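Local coordinates for catabolite control protein A (Lactococcus lactis, PDB 2O20), which probably acts as a global DNA-binding transcription regulator of carbon catabolite repression and activation, at residues T241-L255 / F269-T283. The protein carries 1 engineered substitution. Residues are numbered along the deposited sequence; the frame is centred on the assembly and turned at random.
Sequences TSAVVSHDTVAVGLL and FEIISGANSPITQYT. With SO4 (sulfate ion), chain L.
Asp248 reaches from the first turn of its helix into the loop 273-277, and its carboxylate accepts five hydrogen bonds. Ser273 OG lies 2.6 Å from Asp248 OD1, on the anti lone pair. The backbone N-H groups of Ala275 and Asn276 meet the same oxygen on its syn side, both somewhat out of the carboxylate plane. Ser277 grips Asp248 OD2 twice from one face, with OG at 2.6 Å and N at 2.7 Å. Its OG sits between backbone N and carbonyl carbon (chi1 67°), which turns it to the same acceptor as its own N-H. Thr280 CG2 packs 3.6 Å from Asp248 CG.

Next to this site the parallel strands 242-245 and 270-272 are hydrogen-bonded; Val245 N to Ile272 O is 2.9 Å. Ile271 CD1 reaches the helix 3.6 Å from Leu255 CA, and Leu254 CD2 also touches Ile271 CD1. Phe269 lays one ring face over the Thr241-Ser242 peptide.

This is a beta-alpha-beta unit whose strand 270-272 is outermost in the four-stranded parallel sheet of the periplasmic-binding-protein-like domain of the LacI family. Thr76 and Tyr77 of the same chain, at the start of helix 76-91, pack against Ser277. The many donors would probably keep Asp248 ionised despite burial, fixing the loop after strand 270-272 to the helix start.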
ATOM      1  N   THR D 241       7.276  -1.439 -28.547  1.00 17.55           N
ATOM      2  CA  THR D 241       5.942  -0.827 -28.608  1.00 18.02           C
ATOM      3  C   THR D 241       4.991  -1.348 -27.545  1.00 18.18           C
ATOM      4  O   THR D 241       3.836  -0.934 -27.509  1.00 18.63           O
ATOM      5  CB  THR D 241       5.271  -1.021 -29.981  1.00 18.58           C
ATOM      6  OG1 THR D 241       5.143  -2.440 -30.249  1.00 18.22           O
ATOM      7  CG2 THR D 241       6.086  -0.303 -31.082  1.00 20.21           C
ATOM      8  N   SER D 242       5.480  -2.239 -26.688  1.00 17.96           N
ATOM      9  CA  SER D 242       4.704  -2.776 -25.593  1.00 18.35           C
ATOM     10  C   SER D 242       5.637  -3.454 -24.598  1.00 17.78           C
ATOM     11  O   SER D 242       6.818  -3.688 -24.892  1.00 17.37           O
ATOM     12  CB  SER D 242       3.665  -3.751 -26.108  1.00 18.28           C
ATOM     13  OG  SER D 242       4.289  -4.835 -26.798  1.00 18.54           O
ATOM     14  N   ALA D 243       5.101  -3.764 -23.423  1.00 17.62           N
ATOM     15  CA  ALA D 243       5.836  -4.458 -22.397  1.00 17.45           C
ATOM     16  C   ALA D 243       4.933  -5.290 -21.489  1.00 17.55           C
ATOM     17  O   ALA D 243       3.831  -4.853 -21.132  1.00 18.91           O
ATOM     18  CB  ALA D 243       6.580  -3.454 -21.566  1.00 16.06           C
ATOM     19  N   VAL D 244       5.456  -6.445 -21.093  1.00 18.50           N
ATOM     20  CA  VAL D 244       4.938  -7.269 -19.978  1.00 18.94           C
ATOM     21  C   VAL D 244       5.869  -7.011 -18.798  1.00 19.13           C
ATOM     22  O   VAL D 244       7.098  -7.032 -18.948  1.00 18.57           O
ATOM     23  CB  VAL D 244       4.959  -8.758 -20.295  1.00 18.83           C
ATOM     24  CG1 VAL D 244       4.285  -9.568 -19.140  1.00 20.39           C
ATOM     25  CG2 VAL D 244       4.312  -9.005 -21.664  1.00 20.09           C
ATOM     26  N   VAL D 245       5.273  -6.699 -17.646  1.00 19.39           N
ATOM     27  CA  VAL D 245       6.010  -6.257 -16.481  1.00 19.53           C
ATOM     28  C   VAL D 245       5.630  -7.124 -15.260  1.00 20.47           C
ATOM     29  O   VAL D 245       4.438  -7.336 -14.970  1.00 20.51           O
ATOM     30  CB  VAL D 245       5.735  -4.759 -16.201  1.00 19.91           C
ATOM     31  CG1 VAL D 245       6.668  -4.298 -15.092  1.00 18.79           C
ATOM     32  CG2 VAL D 245       5.892  -3.895 -17.502  1.00 20.93           C
ATOM     33  N   SER D 246       6.617  -7.710 -14.601  1.00 20.24           N
ATOM     34  CA  SER D 246       6.281  -8.668 -13.571  1.00 20.71           C
ATOM     35  C   SER D 246       5.749  -8.029 -12.271  1.00 20.36           C
ATOM     36  O   SER D 246       4.933  -8.648 -11.601  1.00 20.48           O
ATOM     37  CB  SER D 246       7.459  -9.591 -13.266  1.00 21.55           C
ATOM     38  OG  SER D 246       8.500  -8.848 -12.722  1.00 21.34           O
ATOM     39  N   HIS D 247       6.221  -6.842 -11.915  1.00 19.96           N
ATOM     40  CA  HIS D 247       5.810  -6.193 -10.650  1.00 20.85           C
ATOM     41  C   HIS D 247       4.936  -4.984 -10.912  1.00 19.81           C
ATOM     42  O   HIS D 247       5.244  -4.163 -11.740  1.00 17.32           O
ATOM     43  CB  HIS D 247       7.018  -5.796  -9.821  1.00 22.91           C
ATOM     44  CG  HIS D 247       7.857  -6.956  -9.418  1.00 27.61           C
ATOM     45  ND1 HIS D 247       9.211  -7.014  -9.666  1.00 32.95           N
ATOM     46  CD2 HIS D 247       7.518  -8.147  -8.866  1.00 32.37           C
ATOM     47  CE1 HIS D 247       9.680  -8.173  -9.243  1.00 32.83           C
ATOM     48  NE2 HIS D 247       8.674  -8.881  -8.763  1.00 33.51           N
ATOM     49  N   ASP D 248       3.826  -4.890 -10.187  1.00 18.53           N
ATOM     50  CA  ASP D 248       2.874  -3.803 -10.384  1.00 17.58           C
ATOM     51  C   ASP D 248       3.482  -2.413 -10.178  1.00 16.26           C
ATOM     52  O   ASP D 248       3.157  -1.499 -10.919  1.00 14.52           O
ATOM     53  CB  ASP D 248       1.681  -3.955  -9.409  1.00 17.94           C
ATOM     54  CG  ASP D 248       0.818  -5.181  -9.694  1.00 19.11           C
ATOM     55  OD1 ASP D 248       0.658  -5.636 -10.867  1.00 19.30           O
ATOM     56  OD2 ASP D 248       0.302  -5.720  -8.686  1.00 20.74           O
ATOM     57  N   THR D 249       4.324  -2.236  -9.162  1.00 16.36           N
ATOM     58  CA  THR D 249       4.923  -0.932  -8.886  1.00 17.39           C
ATOM     59  C   THR D 249       5.772  -0.455 -10.071  1.00 16.42           C
ATOM     60  O   THR D 249       5.730   0.704 -10.436  1.00 16.13           O
ATOM     61  CB  THR D 249       5.831  -0.952  -7.658  1.00 18.17           C
ATOM     62  OG1 THR D 249       6.654  -2.130  -7.725  1.00 21.82           O
ATOM     63  CG2 THR D 249       5.019  -0.938  -6.371  1.00 21.29           C
ATOM     64  N   VAL D 250       6.512  -1.377 -10.663  1.00 16.43           N
ATOM     65  CA  VAL D 250       7.294  -1.101 -11.872  1.00 16.26           C
ATOM     66  C   VAL D 250       6.412  -0.709 -13.088  1.00 15.81           C
ATOM     67  O   VAL D 250       6.714   0.227 -13.817  1.00 15.30           O
ATOM     68  CB  VAL D 250       8.220  -2.286 -12.189  1.00 16.33           C
ATOM     69  CG1 VAL D 250       9.063  -1.985 -13.429  1.00 16.47           C
ATOM     70  CG2 VAL D 250       9.104  -2.639 -10.967  1.00 17.19           C
ATOM     71  N   ALA D 251       5.331  -1.450 -13.301  1.00 15.06           N
ATOM     72  CA  ALA D 251       4.373  -1.197 -14.385  1.00 14.87           C
ATOM     73  C   ALA D 251       3.730   0.148 -14.275  1.00 15.63           C
ATOM     74  O   ALA D 251       3.536   0.802 -15.288  1.00 15.54           O
ATOM     75  CB  ALA D 251       3.284  -2.250 -14.418  1.00 14.54           C
ATOM     76  N   VAL D 252       3.339   0.503 -13.048  1.00 15.87           N
ATOM     77  CA  VAL D 252       2.721   1.785 -12.786  1.00 16.92           C
ATOM     78  C   VAL D 252       3.723   2.916 -13.061  1.00 16.41           C
ATOM     79  O   VAL D 252       3.331   3.958 -13.607  1.00 17.00           O
ATOM     80  CB  VAL D 252       2.140   1.891 -11.355  1.00 17.36           C
ATOM     81  CG1 VAL D 252       1.575   3.267 -11.087  1.00 18.31           C
ATOM     82  CG2 VAL D 252       1.034   0.857 -11.130  1.00 18.84           C
ATOM     83  N   GLY D 253       4.993   2.709 -12.690  1.00 15.73           N
ATOM     84  CA  GLY D 253       6.069   3.632 -13.034  1.00 16.19           C
ATOM     85  C   GLY D 253       6.301   3.822 -14.523  1.00 15.71           C
ATOM     86  O   GLY D 253       6.427   4.965 -14.990  1.00 17.31           O
ATOM     87  N   LEU D 254       6.320   2.721 -15.273  1.00 16.47           N
ATOM     88  CA  LEU D 254       6.436   2.732 -16.740  1.00 16.81           C
ATOM     89  C   LEU D 254       5.279   3.500 -17.372  1.00 16.44           C
ATOM     90  O   LEU D 254       5.501   4.380 -18.217  1.00 15.49           O
ATOM     91  CB  LEU D 254       6.478   1.293 -17.310  1.00 17.20           C
ATOM     92  CG  LEU D 254       6.783   1.198 -18.810  1.00 16.80           C
ATOM     93  CD1 LEU D 254       8.200   1.637 -19.040  1.00 16.34           C
ATOM     94  CD2 LEU D 254       6.553  -0.190 -19.355  1.00 16.88           C
ATOM     95  N   LEU D 255       4.063   3.236 -16.900  1.00 15.91           N
ATOM     96  CA  LEU D 255       2.866   3.947 -17.400  1.00 16.41           C
ATOM     97  C   LEU D 255       2.924   5.443 -17.101  1.00 15.25           C
ATOM     98  O   LEU D 255       2.680   6.254 -18.004  1.00 14.68           O
ATOM     99  CB  LEU D 255       1.567   3.332 -16.839  1.00 15.51           C
ATOM    100  CG  LEU D 255       0.225   3.944 -17.274  1.00 17.85           C
ATOM    101  CD1 LEU D 255       0.084   3.888 -18.761  1.00 18.29           C
ATOM    102  CD2 LEU D 255      -0.924   3.221 -16.620  1.00 17.46           C
ATOM    103  N   PHE D 269       1.722   2.565 -27.422  1.00 18.28           N
ATOM    104  CA  PHE D 269       2.437   1.783 -26.407  1.00 18.03           C
ATOM    105  C   PHE D 269       1.436   1.086 -25.473  1.00 18.05           C
ATOM    106  O   PHE D 269       0.515   1.732 -24.980  1.00 17.36           O
ATOM    107  CB  PHE D 269       3.443   2.612 -25.592  1.00 18.97           C
ATOM    108  CG  PHE D 269       4.525   1.756 -24.961  1.00 17.24           C
ATOM    109  CD1 PHE D 269       5.742   1.552 -25.618  1.00 18.32           C
ATOM    110  CD2 PHE D 269       4.306   1.121 -23.770  1.00 16.51           C
ATOM    111  CE1 PHE D 269       6.712   0.717 -25.060  1.00 17.99           C
ATOM    112  CE2 PHE D 269       5.250   0.255 -23.222  1.00 18.06           C
ATOM    113  CZ  PHE D 269       6.466   0.081 -23.870  1.00 19.49           C
ATOM    114  N   GLU D 270       1.640  -0.209 -25.254  1.00 17.31           N
ATOM    115  CA  GLU D 270       0.743  -1.032 -24.440  1.00 17.93           C
ATOM    116  C   GLU D 270       1.518  -1.680 -23.295  1.00 16.78           C
ATOM    117  O   GLU D 270       2.683  -2.012 -23.444  1.00 16.73           O
ATOM    118  CB  GLU D 270       0.114  -2.135 -25.271  1.00 18.03           C
ATOM    119  CG  GLU D 270      -0.727  -1.689 -26.475  1.00 18.28           C
ATOM    120  CD  GLU D 270      -1.433  -2.854 -27.139  1.00 19.38           C
ATOM    121  OE1 GLU D 270      -2.278  -3.510 -26.499  1.00 22.30           O
ATOM    122  OE2 GLU D 270      -1.097  -3.153 -28.318  1.00 24.59           O
ATOM    123  N   ILE D 271       0.861  -1.815 -22.149  1.00 17.11           N
ATOM    124  CA  ILE D 271       1.477  -2.345 -20.932  1.00 16.76           C
ATOM    125  C   ILE D 271       0.545  -3.395 -20.268  1.00 16.56           C
ATOM    126  O   ILE D 271      -0.653  -3.181 -20.120  1.00 16.11           O
ATOM    127  CB  ILE D 271       1.784  -1.231 -19.892  1.00 16.87           C
ATOM    128  CG1 ILE D 271       2.708  -0.169 -20.487  1.00 17.42           C
ATOM    129  CG2 ILE D 271       2.431  -1.828 -18.621  1.00 17.36           C
ATOM    130  CD1 ILE D 271       2.899   1.067 -19.607  1.00 19.48           C
ATOM    131  N   ILE D 272       1.140  -4.509 -19.853  1.00 16.75           N
ATOM    132  CA  ILE D 272       0.439  -5.513 -19.043  1.00 17.63           C
ATOM    133  C   ILE D 272       1.278  -5.733 -17.781  1.00 16.75           C
ATOM    134  O   ILE D 272       2.464  -6.019 -17.865  1.00 17.87           O
ATOM    135  CB  ILE D 272       0.234  -6.858 -19.821  1.00 17.65           C
ATOM    136  CG1 ILE D 272      -0.526  -6.613 -21.126  1.00 18.06           C
ATOM    137  CG2 ILE D 272      -0.533  -7.877 -18.897  1.00 18.17           C
ATOM    138  CD1 ILE D 272      -0.724  -7.856 -22.007  1.00 19.55           C
ATOM    139  N   SER D 273       0.667  -5.535 -16.624  1.00 17.66           N
ATOM    140  CA  SER D 273       1.294  -5.755 -15.327  1.00 17.90           C
ATOM    141  C   SER D 273       1.142  -7.203 -14.801  1.00 18.88           C
ATOM    142  O   SER D 273       0.477  -8.045 -15.392  1.00 17.87           O
ATOM    143  CB  SER D 273       0.717  -4.741 -14.313  1.00 18.94           C
ATOM    144  OG  SER D 273       1.510  -4.689 -13.130  1.00 19.91           O
ATOM    145  N   GLY D 274       1.792  -7.463 -13.676  1.00 20.42           N
ATOM    146  CA  GLY D 274       2.008  -8.800 -13.195  1.00 21.71           C
ATOM    147  C   GLY D 274       1.107  -9.399 -12.121  1.00 21.07           C
ATOM    148  O   GLY D 274       1.074 -10.632 -12.015  1.00 21.70           O
ATOM    149  N   ALA D 275       0.401  -8.596 -11.319  1.00 21.11           N
ATOM    150  CA  ALA D 275      -0.410  -9.151 -10.193  1.00 20.63           C
ATOM    151  C   ALA D 275      -1.770  -8.524  -9.840  1.00 19.52           C
ATOM    152  O   ALA D 275      -2.599  -9.164  -9.149  1.00 19.81           O
ATOM    153  CB  ALA D 275       0.462  -9.229  -8.899  1.00 21.16           C
ATOM    154  N   ASN D 276      -2.025  -7.305 -10.299  1.00 19.52           N
ATOM    155  CA  ASN D 276      -3.236  -6.569  -9.953  1.00 19.45           C
ATOM    156  C   ASN D 276      -3.379  -6.344  -8.442  1.00 18.53           C
ATOM    157  O   ASN D 276      -4.467  -6.521  -7.880  1.00 18.30           O
ATOM    158  CB  ASN D 276      -4.474  -7.313 -10.461  1.00 20.02           C
ATOM    159  CG  ASN D 276      -5.665  -6.428 -10.586  1.00 21.75           C
ATOM    160  OD1 ASN D 276      -5.536  -5.272 -10.978  1.00 25.73           O
ATOM    161  ND2 ASN D 276      -6.834  -6.947 -10.234  1.00 22.68           N
ATOM    162  N   SER D 277      -2.268  -6.048  -7.770  1.00 19.06           N
ATOM    163  CA  SER D 277      -2.276  -5.649  -6.369  1.00 18.99           C
ATOM    164  C   SER D 277      -3.133  -4.389  -6.150  1.00 19.06           C
ATOM    165  O   SER D 277      -3.481  -3.693  -7.125  1.00 19.12           O
ATOM    166  CB  SER D 277      -0.826  -5.438  -5.876  1.00 20.25           C
ATOM    167  OG  SER D 277      -0.196  -4.332  -6.499  1.00 20.03           O
ATOM    168  N   PRO D 278      -3.473  -4.087  -4.883  1.00 18.39           N
ATOM    169  CA  PRO D 278      -4.342  -2.942  -4.620  1.00 18.84           C
ATOM    170  C   PRO D 278      -3.995  -1.592  -5.251  1.00 18.89           C
ATOM    171  O   PRO D 278      -4.916  -0.901  -5.680  1.00 18.14           O
ATOM    172  CB  PRO D 278      -4.419  -2.891  -3.086  1.00 18.73           C
ATOM    173  CG  PRO D 278      -4.177  -4.319  -2.669  1.00 19.92           C
ATOM    174  CD  PRO D 278      -3.214  -4.873  -3.656  1.00 17.29           C
ATOM    175  N   ILE D 279      -2.714  -1.248  -5.405  1.00 18.93           N
ATOM    176  CA  ILE D 279      -2.381   0.036  -6.053  1.00 19.00           C
ATOM    177  C   ILE D 279      -2.861   0.195  -7.499  1.00 19.94           C
ATOM    178  O   ILE D 279      -3.043   1.331  -7.952  1.00 20.59           O
ATOM    179  CB  ILE D 279      -0.856   0.367  -6.032  1.00 19.13           C
ATOM    180  CG1 ILE D 279       0.010  -0.748  -6.653  1.00 19.36           C
ATOM    181  CG2 ILE D 279      -0.455   0.760  -4.649  1.00 18.12           C
ATOM    182  CD1 ILE D 279       1.398  -0.256  -7.147  1.00 19.48           C
ATOM    183  N   THR D 280      -3.001  -0.925  -8.220  1.00 20.84           N
ATOM    184  CA  THR D 280      -3.391  -0.898  -9.640  1.00 21.91           C
ATOM    185  C   THR D 280      -4.795  -0.286  -9.851  1.00 21.88           C
ATOM    186  O   THR D 280      -5.082   0.243 -10.921  1.00 23.00           O
ATOM    187  CB  THR D 280      -3.323  -2.315 -10.288  1.00 22.27           C
ATOM    188  OG1 THR D 280      -4.396  -3.099  -9.778  1.00 25.06           O
ATOM    189  CG2 THR D 280      -2.004  -2.994  -9.959  1.00 23.38           C
ATOM    190  N   GLN D 281      -5.666  -0.334  -8.841  1.00 21.92           N
ATOM    191  CA  GLN D 281      -6.974   0.325  -8.921  1.00 22.75           C
ATOM    192  C   GLN D 281      -6.876   1.848  -9.138  1.00 21.86           C
ATOM    193  O   GLN D 281      -7.789   2.455  -9.707  1.00 20.57           O
ATOM    194  CB  GLN D 281      -7.830   0.041  -7.668  1.00 23.62           C
ATOM    195  CG  GLN D 281      -9.202   0.768  -7.670  1.00 25.81           C
ATOM    196  CD  GLN D 281     -10.088   0.433  -6.478  1.00 26.60           C
ATOM    197  OE1 GLN D 281      -9.605   0.332  -5.354  1.00 31.05           O
ATOM    198  NE2 GLN D 281     -11.397   0.281  -6.718  1.00 30.61           N
ATOM    199  N   TYR D 282      -5.760   2.437  -8.717  1.00 19.96           N
ATOM    200  CA  TYR D 282      -5.625   3.882  -8.651  1.00 20.28           C
ATOM    201  C   TYR D 282      -4.844   4.445  -9.843  1.00 19.89           C
ATOM    202  O   TYR D 282      -4.481   5.604  -9.853  1.00 20.96           O
ATOM    203  CB  TYR D 282      -4.975   4.271  -7.315  1.00 19.28           C
ATOM    204  CG  TYR D 282      -5.833   3.860  -6.133  1.00 18.84           C
ATOM    205  CD1 TYR D 282      -7.005   4.537  -5.847  1.00 19.44           C
ATOM    206  CD2 TYR D 282      -5.487   2.764  -5.344  1.00 19.57           C
ATOM    207  CE1 TYR D 282      -7.799   4.168  -4.782  1.00 20.01           C
ATOM    208  CE2 TYR D 282      -6.272   2.364  -4.285  1.00 20.28           C
ATOM    209  CZ  TYR D 282      -7.439   3.067  -4.014  1.00 19.63           C
ATOM    210  OH  TYR D 282      -8.228   2.676  -2.986  1.00 19.83           O
ATOM    211  N   THR D 283      -4.591   3.643 -10.864  1.00 20.01           N
ATOM    212  CA  THR D 283      -3.930   4.186 -12.046  1.00 19.13           C
ATOM    213  C   THR D 283      -4.931   4.908 -12.961  1.00 18.70           C
ATOM    214  O   THR D 283      -6.099   4.536 -13.066  1.00 19.05           O
ATOM    215  CB  THR D 283      -3.153   3.126 -12.832  1.00 20.19           C
ATOM    216  OG1 THR D 283      -4.072   2.224 -13.463  1.00 20.66           O
ATOM    217  CG2 THR D 283      -2.222   2.373 -11.899  1.00 21.53           C
TER
HETATM  218  S   SO4 L2003      10.809 -11.578  -8.285  1.00 57.08           S
HETATM  219  O1  SO4 L2003      11.754 -12.649  -7.946  1.00 57.76           O
HETATM  220  O2  SO4 L2003      11.411 -10.726  -9.313  1.00 56.92           O
HETATM  221  O3  SO4 L2003       9.565 -12.168  -8.780  1.00 55.82           O
HETATM  222  O4  SO4 L2003      10.548 -10.783  -7.083  1.00 56.81           O